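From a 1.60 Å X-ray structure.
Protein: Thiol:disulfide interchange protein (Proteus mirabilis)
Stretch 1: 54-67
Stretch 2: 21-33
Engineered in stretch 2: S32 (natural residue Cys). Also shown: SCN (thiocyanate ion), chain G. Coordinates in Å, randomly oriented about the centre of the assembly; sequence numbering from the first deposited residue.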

# COMPACT_ATOMS: atom_id res chain seq x y z
N GLU A 54 18.05 -3.66 -7.33
CA GLU A 54 17.39 -4.41 -8.39
C GLU A 54 17.01 -5.78 -7.86
O GLU A 54 17.72 -6.31 -7.02
N ASN A 55 15.88 -6.31 -8.31
CA ASN A 55 15.34 -7.62 -7.88
C ASN A 55 14.78 -7.63 -6.47
O ASN A 55 14.43 -8.69 -5.95
CB ASN A 55 16.44 -8.72 -7.87
CG ASN A 55 16.86 -9.17 -9.22
OD1 ASN A 55 16.04 -9.37 -10.10
ND2 ASN A 55 18.17 -9.36 -9.39
N THR A 56 14.57 -6.48 -5.88
CA THR A 56 14.00 -6.48 -4.55
C THR A 56 12.54 -6.94 -4.64
O THR A 56 11.76 -6.38 -5.40
CB THR A 56 14.16 -5.08 -3.95
OG1 THR A 56 15.55 -4.76 -3.88
CG2 THR A 56 13.51 -4.96 -2.54
N LYS A 57 12.15 -7.94 -3.85
CA LYS A 57 10.79 -8.48 -3.89
C LYS A 57 9.86 -7.52 -3.16
O LYS A 57 10.01 -7.38 -1.94
CB LYS A 57 10.70 -9.84 -3.24
CG LYS A 57 11.55 -10.89 -3.88
CD LYS A 57 11.43 -12.21 -3.16
CE LYS A 57 12.09 -12.15 -1.80
NZ LYS A 57 13.58 -12.01 -1.95
N MET A 58 8.94 -6.90 -3.88
CA MET A 58 8.03 -5.88 -3.33
C MET A 58 6.58 -6.37 -3.32
O MET A 58 6.18 -7.20 -4.15
CB MET A 58 8.06 -4.59 -4.18
CG MET A 58 9.44 -4.08 -4.54
SD MET A 58 10.30 -3.45 -3.12
CE MET A 58 9.90 -1.70 -3.24
N ALA A 59 5.79 -5.81 -2.41
CA ALA A 59 4.36 -6.06 -2.33
C ALA A 59 3.65 -4.80 -1.81
O ALA A 59 4.23 -4.02 -1.05
CB ALA A 59 4.07 -7.25 -1.43
N ARG A 60 2.39 -4.62 -2.23
CA ARG A 60 1.52 -3.52 -1.78
C ARG A 60 0.17 -4.12 -1.57
O ARG A 60 -0.43 -4.55 -2.53
CB ARG A 60 1.47 -2.42 -2.82
CG ARG A 60 0.64 -1.22 -2.46
CD ARG A 60 0.86 -0.13 -3.48
NE ARG A 60 -0.07 0.99 -3.35
CZ ARG A 60 0.03 1.97 -2.46
NH1 ARG A 60 1.00 1.97 -1.58
NH2 ARG A 60 -0.85 2.93 -2.39
N TYR A 61 -0.29 -4.15 -0.32
CA TYR A 61 -1.54 -4.78 0.08
C TYR A 61 -2.56 -3.77 0.57
O TYR A 61 -2.20 -2.81 1.25
CB TYR A 61 -1.28 -5.80 1.17
CG TYR A 61 -0.38 -6.97 0.76
CD1 TYR A 61 -0.30 -7.40 -0.56
CD2 TYR A 61 0.41 -7.62 1.71
CE1 TYR A 61 0.55 -8.48 -0.91
CE2 TYR A 61 1.24 -8.67 1.38
CZ TYR A 61 1.31 -9.08 0.09
OH TYR A 61 2.16 -10.13 -0.17
N HIS A 62 -3.82 -4.00 0.23
CA HIS A 62 -4.93 -3.16 0.68
C HIS A 62 -5.56 -3.77 1.95
O HIS A 62 -5.58 -5.01 2.16
CB HIS A 62 -5.97 -3.01 -0.43
CG HIS A 62 -7.02 -2.00 -0.12
ND1 HIS A 62 -8.15 -2.28 0.63
CD2 HIS A 62 -7.13 -0.70 -0.48
CE1 HIS A 62 -8.90 -1.19 0.72
NE2 HIS A 62 -8.31 -0.22 0.06
N VAL A 63 -6.01 -2.88 2.83
CA VAL A 63 -6.60 -3.31 4.08
C VAL A 63 -8.14 -3.22 4.04
O VAL A 63 -8.71 -2.36 3.42
CB VAL A 63 -6.05 -2.46 5.26
CG1 VAL A 63 -4.50 -2.51 5.33
CG2 VAL A 63 -6.56 -1.03 5.20
N ASP A 64 -8.80 -4.11 4.77
CA ASP A 64 -10.24 -4.20 4.76
C ASP A 64 -10.88 -3.28 5.74
O ASP A 64 -12.07 -3.00 5.63
CB ASP A 64 -10.72 -5.60 5.12
CG ASP A 64 -10.42 -6.64 4.07
OD1 ASP A 64 -9.92 -6.34 2.96
OD2 ASP A 64 -10.65 -7.81 4.41
N PHE A 65 -10.10 -2.82 6.72
CA PHE A 65 -10.69 -2.30 7.95
C PHE A 65 -11.08 -0.83 7.92
O PHE A 65 -11.68 -0.35 8.87
CB PHE A 65 -9.78 -2.58 9.18
CG PHE A 65 -8.34 -2.09 9.08
CD1 PHE A 65 -8.01 -0.78 9.32
CD2 PHE A 65 -7.32 -2.97 8.83
CE1 PHE A 65 -6.72 -0.35 9.25
CE2 PHE A 65 -6.03 -2.54 8.75
CZ PHE A 65 -5.72 -1.23 8.97
N LEU A 66 -10.80 -0.13 6.83
CA LEU A 66 -11.31 1.22 6.69
C LEU A 66 -12.40 1.23 5.64
O LEU A 66 -12.29 0.54 4.64
CB LEU A 66 -10.20 2.18 6.33
CG LEU A 66 -9.09 2.34 7.39
CD1 LEU A 66 -8.02 3.32 6.91
CD2 LEU A 66 -9.67 2.78 8.71
N GLY A 67 -13.47 1.95 5.92
CA GLY A 67 -14.47 2.31 4.94
C GLY A 67 -15.54 1.26 4.83
O GLY A 67 -15.29 0.10 5.16
S SCN G . 3.15 1.90 2.91
C SCN G . 2.38 2.93 1.73
N SCN G . 1.79 3.68 1.02
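Stretch 2, residues 21-33: APQVVEFFSFYSP

The ring of F28 is held between two side chains of stretch 1: the R60 guanidinium lies flat on one face (centres 3.8 Å apart, planes at 13°), and H62 points its edge at the opposite face (planes at 87°). R60 NH1 also reaches E26 OE1 at 3.1 Å in a salt bridge and donates to the thiocyanate N at 3.2 Å.

The framework is a parallel strand pair, 24-28 beside 58-62, whose N-to-C directions cross at -19°. M58 pairs with V24, R60 with E26 and H62 with F28, all with side chains on one face; A59 with V25 and Y61 with F27 occupy the other, where Y61 CD2 packs 3.4 Å from V25 CG1. The register follows from the hydrogen-bond ladder: V24 N to K57 O (3.2 Å), A59 N to V24 O (2.9 Å), E26 N to A59 O (2.9 Å), Y61 N to E26 O (2.7 Å), F28 N to Y61 O (3.1 Å) and V63 N to F28 O (3.0 Å).

Before the strand, Q23 OE1 accepts from K57 N at 3.0 Å. Beyond it, stretch 2 enters a type I turn from S29 to the engineered S32, where F30 N donates to H62 NE2 (3.1 Å, 170°). G67 CA sits over the Y31 ring, 3.4 Å from its centroid; an ideal CB there would come 2.3 Å from Y31 CD2.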

# COMPACT_ATOMS: atom_id res chain seq x y z
N ALA A 21 8.12 -13.61 3.64
CA ALA A 21 7.43 -12.41 3.24
C ALA A 21 8.27 -11.75 2.18
O ALA A 21 9.47 -11.95 2.13
CB ALA A 21 7.22 -11.47 4.43
N PRO A 22 7.65 -10.95 1.31
CA PRO A 22 8.41 -10.08 0.41
C PRO A 22 9.40 -9.19 1.18
O PRO A 22 9.21 -8.98 2.38
CB PRO A 22 7.32 -9.25 -0.24
CG PRO A 22 6.13 -10.07 -0.15
CD PRO A 22 6.20 -10.81 1.11
N GLN A 23 10.44 -8.68 0.52
CA GLN A 23 11.47 -7.87 1.23
C GLN A 23 10.85 -6.52 1.73
O GLN A 23 11.24 -5.98 2.77
CB GLN A 23 12.67 -7.60 0.33
CG GLN A 23 13.70 -8.69 0.29
CD GLN A 23 14.68 -8.47 -0.83
OE1 GLN A 23 14.37 -8.74 -1.99
NE2 GLN A 23 15.85 -7.93 -0.51
N VAL A 24 9.93 -5.98 0.93
CA VAL A 24 9.14 -4.81 1.32
C VAL A 24 7.61 -5.06 1.17
O VAL A 24 7.14 -5.39 0.09
CB VAL A 24 9.53 -3.55 0.51
CG1 VAL A 24 8.74 -2.35 1.02
CG2 VAL A 24 11.02 -3.24 0.64
N VAL A 25 6.85 -4.90 2.25
CA VAL A 25 5.39 -4.99 2.19
C VAL A 25 4.75 -3.66 2.64
O VAL A 25 4.90 -3.24 3.78
CB VAL A 25 4.81 -6.10 3.07
CG1 VAL A 25 3.30 -6.21 2.81
CG2 VAL A 25 5.51 -7.45 2.79
N GLU A 26 4.03 -3.05 1.72
CA GLU A 26 3.27 -1.81 1.89
C GLU A 26 1.80 -2.14 2.24
O GLU A 26 1.20 -3.03 1.65
CB GLU A 26 3.36 -1.04 0.58
CG GLU A 26 4.75 -0.57 0.17
CD GLU A 26 4.81 0.14 -1.21
OE1 GLU A 26 3.79 0.60 -1.73
OE2 GLU A 26 5.87 0.16 -1.86
N PHE A 27 1.23 -1.42 3.21
CA PHE A 27 -0.17 -1.55 3.60
C PHE A 27 -0.87 -0.19 3.47
O PHE A 27 -0.40 0.82 4.00
CB PHE A 27 -0.25 -2.04 5.03
CG PHE A 27 0.31 -3.41 5.24
CD1 PHE A 27 -0.48 -4.53 5.13
CD2 PHE A 27 1.64 -3.57 5.59
CE1 PHE A 27 0.09 -5.79 5.35
CE2 PHE A 27 2.18 -4.83 5.79
CZ PHE A 27 1.41 -5.92 5.68
N PHE A 28 -2.02 -0.17 2.80
CA PHE A 28 -2.73 1.09 2.55
C PHE A 28 -4.21 0.85 2.46
O PHE A 28 -4.66 -0.29 2.40
CB PHE A 28 -2.19 1.74 1.26
CG PHE A 28 -2.79 1.19 -0.02
CD1 PHE A 28 -3.74 1.91 -0.74
CD2 PHE A 28 -2.38 -0.05 -0.52
CE1 PHE A 28 -4.26 1.41 -1.92
CE2 PHE A 28 -2.92 -0.54 -1.69
CZ PHE A 28 -3.85 0.20 -2.39
N SER A 29 -4.96 1.93 2.41
CA SER A 29 -6.37 1.92 2.13
C SER A 29 -6.72 3.09 1.20
O SER A 29 -6.21 4.22 1.36
CB SER A 29 -7.20 2.04 3.43
OG SER A 29 -8.58 2.14 3.15
N PHE A 30 -7.59 2.83 0.23
CA PHE A 30 -8.08 3.88 -0.64
C PHE A 30 -8.93 4.85 0.14
O PHE A 30 -9.13 5.97 -0.30
CB PHE A 30 -8.89 3.30 -1.75
CG PHE A 30 -8.05 2.72 -2.84
CD1 PHE A 30 -7.24 3.55 -3.63
CD2 PHE A 30 -8.08 1.34 -3.09
CE1 PHE A 30 -6.48 3.03 -4.67
CE2 PHE A 30 -7.31 0.82 -4.13
CZ PHE A 30 -6.49 1.67 -4.91
N TYR A 31 -9.37 4.45 1.32
CA TYR A 31 -10.16 5.32 2.20
C TYR A 31 -9.38 6.28 3.08
O TYR A 31 -9.92 7.25 3.54
CB TYR A 31 -11.01 4.46 3.11
CG TYR A 31 -12.24 3.87 2.46
CD1 TYR A 31 -13.40 4.62 2.34
CD2 TYR A 31 -12.25 2.57 1.96
CE1 TYR A 31 -14.54 4.09 1.80
CE2 TYR A 31 -13.41 2.04 1.40
CZ TYR A 31 -14.53 2.82 1.32
OH TYR A 31 -15.70 2.36 0.79
N SER A 32 -8.10 6.02 3.22
CA SER A 32 -7.23 6.70 4.14
C SER A 32 -6.67 8.03 3.56
O SER A 32 -5.97 8.04 2.54
CB SER A 32 -6.11 5.73 4.51
OG SER A 32 -4.97 6.38 5.00
N PRO A 33 -6.99 9.17 4.20
CA PRO A 33 -6.39 10.39 3.69
C PRO A 33 -4.88 10.38 3.81
O PRO A 33 -4.21 10.87 2.95
CB PRO A 33 -7.02 11.49 4.56
CG PRO A 33 -8.26 10.91 5.06
CD PRO A 33 -7.99 9.45 5.24
O HOH W 1 -9.66 -0.18 3.83